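Local coordinates for protein nucleoside phosphorylase, putative (Trypanosoma brucei, PDB 3BJE) that catalyses the phosphorolysis of uridine to uracil and ribose 1-phosphate, working as a homodimer, at residues Pro152-Val156 with Val288-Glu292; Thr244-Phe250 with Met293-Ala297; Ala162-His166 with Thr216-Cys220. All coordinates share one frame; numbering follows the deposited sequence. Where two conformers were deposited one is given.

Contact 1: residues Pro152-Val156 with Val288-Glu292. With URA (uracil), chain D.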
loop_
_atom_site.group_PDB
_atom_site.type_symbol
_atom_site.label_atom_id
_atom_site.label_comp_id
_atom_site.label_asym_id
_atom_site.label_seq_id
_atom_site.Cartn_x
_atom_site.Cartn_y
_atom_site.Cartn_z
ATOM N N PRO A 152 -6.718 -19.842 -3.758
ATOM C CA PRO A 152 -6.094 -21.059 -3.262
ATOM C C PRO A 152 -7.025 -22.276 -3.281
ATOM O O PRO A 152 -6.616 -23.357 -2.867
ATOM C CB PRO A 152 -5.789 -20.689 -1.811
ATOM C CG PRO A 152 -6.934 -19.868 -1.439
ATOM C CD PRO A 152 -7.250 -19.036 -2.636
ATOM N N ALA A 153 -8.261 -22.080 -3.737
ATOM C CA ALA A 153 -9.291 -23.126 -3.730
ATOM C C ALA A 153 -9.296 -23.903 -5.037
ATOM O O ALA A 153 -9.450 -23.317 -6.107
ATOM C CB ALA A 153 -10.648 -22.495 -3.530
ATOM N N GLU A 154 -9.158 -25.225 -4.957
ATOM C CA GLU A 154 -9.126 -26.037 -6.176
ATOM C C GLU A 154 -10.426 -25.911 -6.957
ATOM O O GLU A 154 -10.407 -25.844 -8.178
ATOM C CB GLU A 154 -8.810 -27.513 -5.866
ATOM C CG GLU A 154 -9.080 -28.514 -7.009
ATOM C CD GLU A 154 -8.548 -28.087 -8.386
ATOM O OE1 GLU A 154 -7.742 -27.127 -8.477
ATOM O OE2 GLU A 154 -8.955 -28.726 -9.388
ATOM N N SER A 155 -11.545 -25.845 -6.253
ATOM C CA SER A 155 -12.851 -25.808 -6.904
ATOM C C SER A 155 -13.095 -24.508 -7.698
ATOM O O SER A 155 -13.827 -24.515 -8.684
ATOM C CB SER A 155 -13.956 -25.989 -5.856
ATOM O OG SER A 155 -13.941 -24.936 -4.906
ATOM N N VAL A 156 -12.482 -23.404 -7.284
ATOM C CA VAL A 156 -12.813 -22.103 -7.852
ATOM C C VAL A 156 -12.233 -21.935 -9.265
ATOM O O VAL A 156 -11.020 -21.939 -9.436
ATOM C CB VAL A 156 -12.329 -20.968 -6.936
ATOM C CG1 VAL A 156 -12.580 -19.607 -7.579
ATOM C CG2 VAL A 156 -13.019 -21.052 -5.565
ATOM N N VAL A 288 -11.715 -20.489 2.216
ATOM C CA VAL A 288 -10.987 -19.328 1.690
ATOM C C VAL A 288 -11.032 -19.372 0.168
ATOM O O VAL A 288 -10.374 -20.197 -0.462
ATOM C CB VAL A 288 -9.524 -19.278 2.172
ATOM C CG1 VAL A 288 -8.789 -18.062 1.585
ATOM C CG2 VAL A 288 -9.445 -19.256 3.694
ATOM N N THR A 289 -11.832 -18.478 -0.416
ATOM C CA THR A 289 -12.038 -18.446 -1.852
ATOM C C THR A 289 -11.019 -17.606 -2.607
ATOM O O THR A 289 -10.790 -17.815 -3.788
ATOM C CB THR A 289 -13.450 -17.907 -2.196
ATOM O OG1 THR A 289 -13.720 -16.742 -1.410
ATOM C CG2 THR A 289 -14.522 -18.999 -1.965
ATOM N N ASN A 290 -10.435 -16.594 -1.960
ATOM C CA ASN A 290 -9.527 -15.736 -2.684
ATOM C C ASN A 290 -8.535 -15.028 -1.792
ATOM O O ASN A 290 -8.731 -14.941 -0.589
ATOM C CB ASN A 290 -10.264 -14.745 -3.611
ATOM C CG ASN A 290 -11.172 -13.766 -2.869
ATOM O OD1 ASN A 290 -11.846 -14.111 -1.900
ATOM N ND2 ASN A 290 -11.214 -12.531 -3.367
ATOM N N ILE A 291 -7.469 -14.544 -2.424
ATOM C CA ILE A 291 -6.406 -13.777 -1.766
ATOM C C ILE A 291 -6.153 -12.524 -2.598
ATOM O O ILE A 291 -6.006 -12.613 -3.825
ATOM C CB ILE A 291 -5.076 -14.563 -1.699
ATOM C CG1 ILE A 291 -5.264 -15.887 -0.957
ATOM C CG2 ILE A 291 -3.958 -13.705 -1.065
ATOM C CD1 ILE A 291 -4.123 -16.896 -1.197
ATOM N N GLU A 292 -6.097 -11.373 -1.943
ATOM C CA GLU A 292 -5.827 -10.102 -2.614
ATOM C C GLU A 292 -5.270 -9.092 -1.584
ATOM O O GLU A 292 -4.769 -9.503 -0.506
ATOM C CB GLU A 292 -7.064 -9.595 -3.384
ATOM C CG GLU A 292 -8.396 -9.627 -2.618
ATOM C CD GLU A 292 -8.428 -8.588 -1.528
ATOM O OE1 GLU A 292 -8.785 -7.433 -1.849
ATOM O OE2 GLU A 292 -8.072 -8.942 -0.379
HETATM N N1 URA D . -4.035 -9.988 -6.994
HETATM C C2 URA D . -3.443 -10.414 -5.857
HETATM O O2 URA D . -3.302 -9.647 -4.852
HETATM N N3 URA D . -2.975 -11.651 -5.784
HETATM C C4 URA D . -3.073 -12.499 -6.825
HETATM O O4 URA D . -2.620 -13.650 -6.693
HETATM C C5 URA D . -3.662 -12.079 -8.001
HETATM C C6 URA D . -4.146 -10.786 -8.061
#
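The loop residues P152 and A153 run beside strand residues N290 and T289, with the A153 and T289 CA atoms 5.7 Å apart. P152 carries most of the contact. Its ring packs on the strand backbone at V288-N290, bringing CG to within 3.6 Å of the V288 carbonyl O, while the same CG meets CG1 of V288 at 4.0 Å, the two side chains crossing at about a right angle. CD of the proline passes close to the T289 carbonyl and meets I291 CD1 at 4.1 Å. I291 reaches it because CG1 stands opposite the carbonyl carbon (chi1 -58°) and the chain then runs on extended (chi2 163°). A153 adds its methyl group, 3.8 Å from V288 O. Further along the loop, V156 meets T289 through methyl groups, CG2 to CG2 at 4.4 Å. The loop follows strand 142-151, and strand 284-292 pairs in parallel with strand 239-246 in the central beta structure of the alpha/beta nucleoside phosphorylase fold. S151 bridges loop and strand just before P152: its OG is hydrogen-bonded both to T289 O and to the A153 N-H. On the strand itself, N290 OD1 is bound chiefly by T244 OG1; T289 OG1 adds a longer bond, 3.3 Å, from 32° out of the amide plane. At the C-terminal end of the strand the uracil lies close, its O2 3.4 Å from E292 CA. E292 directly follows I291 in the chain, and its OE1 forms a salt bridge with R145 NE.

Contact 2: residues Thr244-Phe250 with Met293-Ala297; sequences TATASGF and METSA. With R1P (1-O-phosphono-alpha-D-ribofuranose), chain C; URA (uracil), chain D.
This buried contact sets T244 and T246, at the end of strand 239-246, and the loop running on to F250 against M293-A297, the short link that enters helix 295-305, beside the bound sugar phosphate and uracil. T246 is the main polar joint. Its OG1 accepts the backbone N-H of S296 in the first turn of the helix, at 2.9 Å and 154°, and is also hydrogen-bonded to E292 OE2. The fit around it is tight: T246 CB lies 3.1 Å from S296 OG, a hydroxyl whose polar partners are D171 and Y207. Next to it, T244 and T295 cross at about a right angle, the T244 methyl CG2 resting 3.9 Å from T295 CB. M293 lies along the loop on the other side of T246. The straight run through chi2 (179°) carries SD to the edge of the F250 ring, near its plane, and the bend at chi3 (64°) turns CE back to 3.7 Å from G249 CA. F250 in turn approaches the uracil obliquely, CE1 to N3 at 3.5 Å. The second subunit closes this side, where its E101 accepts from the F250 N-H and its H34 meets the F250 ring edge-to-face. E294, at the N-cap position, turns its carboxylate to the ribose hydroxyls O2 and O3, though OE1 is less surely placed and the OE2-O3 distance very short. The backbone N-H of M293 gives a clearer bond, to R1P O2 at 3.0 Å. Backbone amide and carboxylate from successive residues thus act together on the ribose, consistent with selection of a sugar that carries both hydroxyls, while the T246 bond ties the first turn of the helix, just after them, to the strand end.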
loop_
_atom_site.group_PDB
_atom_site.type_symbol
_atom_site.label_atom_id
_atom_site.label_comp_id
_atom_site.label_asym_id
_atom_site.label_seq_id
_atom_site.Cartn_x
_atom_site.Cartn_y
_atom_site.Cartn_z
ATOM N N THR A 244 -12.216 -14.090 2.125
ATOM C CA THR A 244 -11.125 -13.449 1.409
ATOM C C THR A 244 -9.963 -13.190 2.372
ATOM O O THR A 244 -10.150 -12.567 3.431
ATOM C CB THR A 244 -11.590 -12.105 0.795
ATOM O OG1 THR A 244 -12.709 -12.358 -0.072
ATOM C CG2 THR A 244 -10.428 -11.408 0.031
ATOM N N ALA A 245 -8.762 -13.660 2.027
ATOM C CA ALA A 245 -7.558 -13.366 2.807
ATOM C C ALA A 245 -6.816 -12.202 2.174
ATOM O O ALA A 245 -6.473 -12.249 0.995
ATOM C CB ALA A 245 -6.657 -14.605 2.871
ATOM N N THR A 246 -6.585 -11.157 2.952
ATOM C CA THR A 246 -5.924 -9.966 2.466
ATOM C C THR A 246 -4.488 -9.847 2.997
ATOM O O THR A 246 -4.230 -9.970 4.190
ATOM C CB THR A 246 -6.711 -8.705 2.857
ATOM O OG1 THR A 246 -8.027 -8.774 2.297
ATOM C CG2 THR A 246 -6.008 -7.390 2.395
ATOM N N ALA A 247 -3.587 -9.549 2.061
ATOM C CA ALA A 247 -2.155 -9.557 2.284
ATOM C C ALA A 247 -1.567 -8.156 2.250
ATOM O O ALA A 247 -2.122 -7.236 1.619
ATOM C CB ALA A 247 -1.478 -10.386 1.187
ATOM N N SER A 248 -0.408 -8.001 2.910
ATOM C CA SER A 248 0.352 -6.732 2.954
ATOM C C SER A 248 1.501 -6.696 1.928
ATOM O O SER A 248 2.522 -6.039 2.108
ATOM C CB SER A 248 0.853 -6.472 4.362
ATOM O OG SER A 248 1.593 -7.571 4.880
ATOM N N GLY A 249 1.273 -7.436 0.833
ATOM C CA GLY A 249 2.202 -7.547 -0.298
ATOM C C GLY A 249 1.642 -8.535 -1.295
ATOM O O GLY A 249 0.522 -9.011 -1.144
ATOM N N PHE A 250 2.421 -8.814 -2.329
ATOM C CA PHE A 250 2.011 -9.693 -3.417
ATOM C C PHE A 250 2.782 -11.019 -3.491
ATOM O O PHE A 250 2.264 -12.014 -3.979
ATOM C CB PHE A 250 2.203 -8.952 -4.735
ATOM C CG PHE A 250 1.649 -9.668 -5.928
ATOM C CD1 PHE A 250 0.322 -9.500 -6.279
ATOM C CD2 PHE A 250 2.435 -10.482 -6.708
ATOM C CE1 PHE A 250 -0.214 -10.133 -7.381
ATOM C CE2 PHE A 250 1.918 -11.107 -7.832
ATOM C CZ PHE A 250 0.588 -10.935 -8.161
ATOM N N MET A 293 -5.337 -7.794 -1.876
ATOM C CA MET A 293 -4.590 -6.815 -1.066
ATOM C C MET A 293 -5.383 -5.665 -0.421
ATOM O O MET A 293 -4.774 -4.796 0.194
ATOM C CB MET A 293 -3.450 -6.230 -1.909
ATOM C CG MET A 293 -2.417 -7.274 -2.312
ATOM S SD MET A 293 -1.063 -6.667 -3.333
ATOM C CE MET A 293 -0.273 -5.491 -2.182
ATOM N N GLU A 294 -6.718 -5.657 -0.532
ATOM C CA GLU A 294 -7.531 -4.534 -0.017
ATOM C C GLU A 294 -8.728 -4.862 0.874
ATOM O O GLU A 294 -9.154 -4.019 1.661
ATOM C CB GLU A 294 -8.034 -3.688 -1.201
ATOM C CG GLU A 294 -6.917 -2.942 -1.945
ATOM C CD GLU A 294 -6.376 -3.680 -3.168
ATOM O OE1 GLU A 294 -7.129 -4.406 -3.832
ATOM O OE2 GLU A 294 -5.160 -3.531 -3.500
ATOM N N THR A 295 -9.276 -6.064 0.753
ATOM C CA THR A 295 -10.636 -6.305 1.227
ATOM C C THR A 295 -10.786 -6.265 2.744
ATOM O O THR A 295 -11.766 -5.735 3.249
ATOM C CB THR A 295 -11.181 -7.624 0.619
ATOM O OG1 THR A 295 -11.356 -7.425 -0.781
ATOM C CG2 THR A 295 -12.528 -8.017 1.222
ATOM N N SER A 296 -9.834 -6.839 3.481
ATOM C CA SER A 296 -9.925 -6.870 4.936
ATOM C C SER A 296 -10.167 -5.471 5.512
ATOM O O SER A 296 -11.090 -5.289 6.317
ATOM C CB SER A 296 -8.642 -7.438 5.541
ATOM O OG SER A 296 -7.515 -6.692 5.112
ATOM N N ALA A 297 -9.365 -4.481 5.098
ATOM C CA ALA A 297 -9.482 -3.105 5.636
ATOM C C ALA A 297 -10.746 -2.409 5.124
ATOM O O ALA A 297 -11.365 -1.611 5.827
ATOM C CB ALA A 297 -8.248 -2.253 5.289
HETATM C C5 R1P C . -2.083 -6.564 -7.277
HETATM O O5 R1P C . -1.754 -6.954 -8.619
HETATM C C4 R1P C . -3.372 -5.765 -7.254
HETATM O O4 R1P C . -4.425 -6.440 -7.965
HETATM C C1 R1P C . -5.537 -6.695 -7.100
HETATM C C2 R1P C . -4.908 -6.684 -5.697
HETATM O O2 R1P C . -5.815 -6.561 -4.576
HETATM C C3 R1P C . -3.887 -5.553 -5.840
HETATM O O3 R1P C . -4.490 -4.251 -5.762
HETATM O O1 R1P C . -6.653 -5.761 -7.286
HETATM P P R1P C . -6.846 -4.625 -8.419
HETATM O O1P R1P C . -5.683 -3.691 -8.054
HETATM O O2P R1P C . -8.217 -4.043 -8.121
HETATM O O3P R1P C . -6.679 -5.226 -9.778
HETATM N N1 URA D . -4.035 -9.988 -6.994
HETATM C C2 URA D . -3.443 -10.414 -5.857
HETATM O O2 URA D . -3.302 -9.647 -4.852
HETATM N N3 URA D . -2.975 -11.651 -5.784
HETATM C C4 URA D . -3.073 -12.499 -6.825
HETATM O O4 URA D . -2.620 -13.650 -6.693
HETATM C C5 URA D . -3.662 -12.079 -8.001
HETATM C C6 URA D . -4.146 -10.786 -8.061
#

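Contact 3: residues Ala162-His166 with Thr216-Cys220; sequences AVTRH and TKSIC
V163 turns its two methyl groups onto I219 and T216 of helix 213-228. With CG1 opposite the backbone N (chi1 -178°), both branches of the valine face the helix, and CG2 of I219 sits near both, 3.8 Å from V163 CG2 and 3.9 Å from V163 CG1. The isoleucine offers this short branch because chi1 of -66° places it trans to its own N; elsewhere its side chain packs on I342 and A345 of helix 329-348. The side chains of V163 and I219 lie alongside one another, pointing opposite ways. One turn earlier, T216 presents its methyl CG2 to V163 CG1 at 4.1 Å, and its hydroxyl OG1 lies 3.1 Å from the T164 carbonyl O. That hydrogen bond is not settled, since another acceptor is within reach of the same proton. C220 SG touches V163 CG1 more loosely, at 4.4 Å. R165 borders the contact at its rim. The local axes of strand 162-164 and helix 216-220 run nearly antiparallel, at 159° and 8.9 Å apart, the apolar helix-on-sheet packing of the alpha/beta nucleoside phosphorylase fold.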
loop_
_atom_site.group_PDB
_atom_site.type_symbol
_atom_site.label_atom_id
_atom_site.label_comp_id
_atom_site.label_asym_id
_atom_site.label_seq_id
_atom_site.Cartn_x
_atom_site.Cartn_y
_atom_site.Cartn_z
ATOM N N ALA A 162 -15.121 -13.949 -7.294
ATOM C CA ALA A 162 -15.095 -14.389 -5.909
ATOM C C ALA A 162 -15.650 -13.265 -5.024
ATOM O O ALA A 162 -15.059 -12.173 -4.903
ATOM C CB ALA A 162 -13.687 -14.756 -5.501
ATOM N N VAL A 163 -16.798 -13.550 -4.412
ATOM C CA VAL A 163 -17.550 -12.577 -3.640
ATOM C C VAL A 163 -17.222 -12.785 -2.168
ATOM O O VAL A 163 -17.300 -13.902 -1.671
ATOM C CB VAL A 163 -19.065 -12.771 -3.882
ATOM C CG1 VAL A 163 -19.885 -11.727 -3.116
ATOM C CG2 VAL A 163 -19.356 -12.709 -5.359
ATOM N N THR A 164 -16.839 -11.705 -1.487
ATOM C CA THR A 164 -16.432 -11.770 -0.090
ATOM C C THR A 164 -17.626 -11.872 0.846
ATOM O O THR A 164 -18.580 -11.097 0.702
ATOM C CB THR A 164 -15.653 -10.496 0.306
ATOM O OG1 THR A 164 -14.468 -10.403 -0.498
ATOM C CG2 THR A 164 -15.273 -10.506 1.802
ATOM N N ARG A 165 -17.603 -12.871 1.739
ATOM C CA ARG A 165 -18.453 -12.856 2.923
ATOM C C ARG A 165 -17.558 -12.440 4.092
ATOM O O ARG A 165 -17.509 -11.280 4.421
ATOM C CB ARG A 165 -19.168 -14.189 3.166
ATOM C CG ARG A 165 -20.227 -14.060 4.241
ATOM C CD ARG A 165 -20.953 -15.354 4.540
ATOM N NE ARG A 165 -21.843 -15.825 3.473
ATOM C CZ ARG A 165 -21.659 -16.943 2.761
ATOM N NH1 ARG A 165 -20.597 -17.716 2.949
ATOM N NH2 ARG A 165 -22.547 -17.294 1.837
ATOM N N HIS A 166 -16.804 -13.368 4.689
ATOM C CA HIS A 166 -15.855 -13.001 5.748
ATOM C C HIS A 166 -14.501 -12.653 5.155
ATOM O O HIS A 166 -14.220 -12.955 4.000
ATOM C CB HIS A 166 -15.719 -14.144 6.766
ATOM C CG HIS A 166 -17.009 -14.474 7.457
ATOM N ND1 HIS A 166 -17.862 -15.453 6.999
ATOM C CD2 HIS A 166 -17.607 -13.937 8.551
ATOM C CE1 HIS A 166 -18.926 -15.513 7.784
ATOM N NE2 HIS A 166 -18.791 -14.615 8.745
ATOM N N THR A 216 -23.258 -8.387 0.145
ATOM C CA THR A 216 -23.015 -9.734 -0.364
ATOM C C THR A 216 -24.259 -10.243 -1.083
ATOM O O THR A 216 -24.158 -10.780 -2.186
ATOM C CB THR A 216 -22.639 -10.725 0.761
ATOM O OG1 THR A 216 -21.475 -10.250 1.457
ATOM C CG2 THR A 216 -22.318 -12.096 0.201
ATOM N N LYS A 217 -25.428 -10.059 -0.470
ATOM C CA LYS A 217 -26.701 -10.519 -1.045
ATOM C C LYS A 217 -26.970 -9.843 -2.382
ATOM O O LYS A 217 -27.358 -10.500 -3.347
ATOM C CB LYS A 217 -27.862 -10.245 -0.084
ATOM C CG LYS A 217 -29.212 -10.837 -0.507
ATOM C CD LYS A 217 -30.359 -10.197 0.275
ATOM C CE LYS A 217 -31.685 -10.911 0.020
ATOM N NZ LYS A 217 -32.839 -10.271 0.725
ATOM N N SER A 218 -26.770 -8.526 -2.425
ATOM C CA SER A 218 -26.981 -7.743 -3.641
ATOM C C SER A 218 -26.081 -8.209 -4.789
ATOM O O SER A 218 -26.548 -8.382 -5.921
ATOM C CB SER A 218 -26.760 -6.254 -3.364
ATOM O OG SER A 218 -27.736 -5.743 -2.471
ATOM N N ILE A 219 -24.801 -8.426 -4.495
ATOM C CA ILE A 219 -23.853 -8.927 -5.499
ATOM C C ILE A 219 -24.304 -10.290 -6.075
ATOM O O ILE A 219 -24.386 -10.464 -7.297
ATOM C CB ILE A 219 -22.424 -9.015 -4.950
ATOM C CG1 ILE A 219 -21.888 -7.613 -4.629
ATOM C CG2 ILE A 219 -21.516 -9.698 -5.977
ATOM C CD1 ILE A 219 -20.623 -7.596 -3.749
ATOM N N CYS A 220 -24.639 -11.222 -5.186
ATOM C CA CYS A 220 -25.066 -12.563 -5.601
ATOM C C CYS A 220 -26.331 -12.525 -6.441
ATOM O O CYS A 220 -26.425 -13.211 -7.464
ATOM C CB CYS A 220 -25.277 -13.461 -4.383
ATOM S SG CYS A 220 -23.738 -13.773 -3.502
#

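In the fold
From the N terminus, the loop at 152-156 opens contact 1, which closes only at strand 284-292. Within that loop, contact 3 opens at strand 161-169 and closes on helix 213-228, so it is nested. Contact 2 then opens at strand 239-246, after contact 3 has closed, and finishes beyond contact 1 at the start of helix 295-305; contacts 1 and 2 therefore cross. Strand 239-246 lies between strands 161-169 and 284-292, pairing in parallel with both, and so joins all three contacts; T244 OG1 is probably hydrogen-bonded to T164 OG1. Contact 3 ties helix 213-228 to strand 161-169, whereas contacts 1 and 2 both reach the uracil.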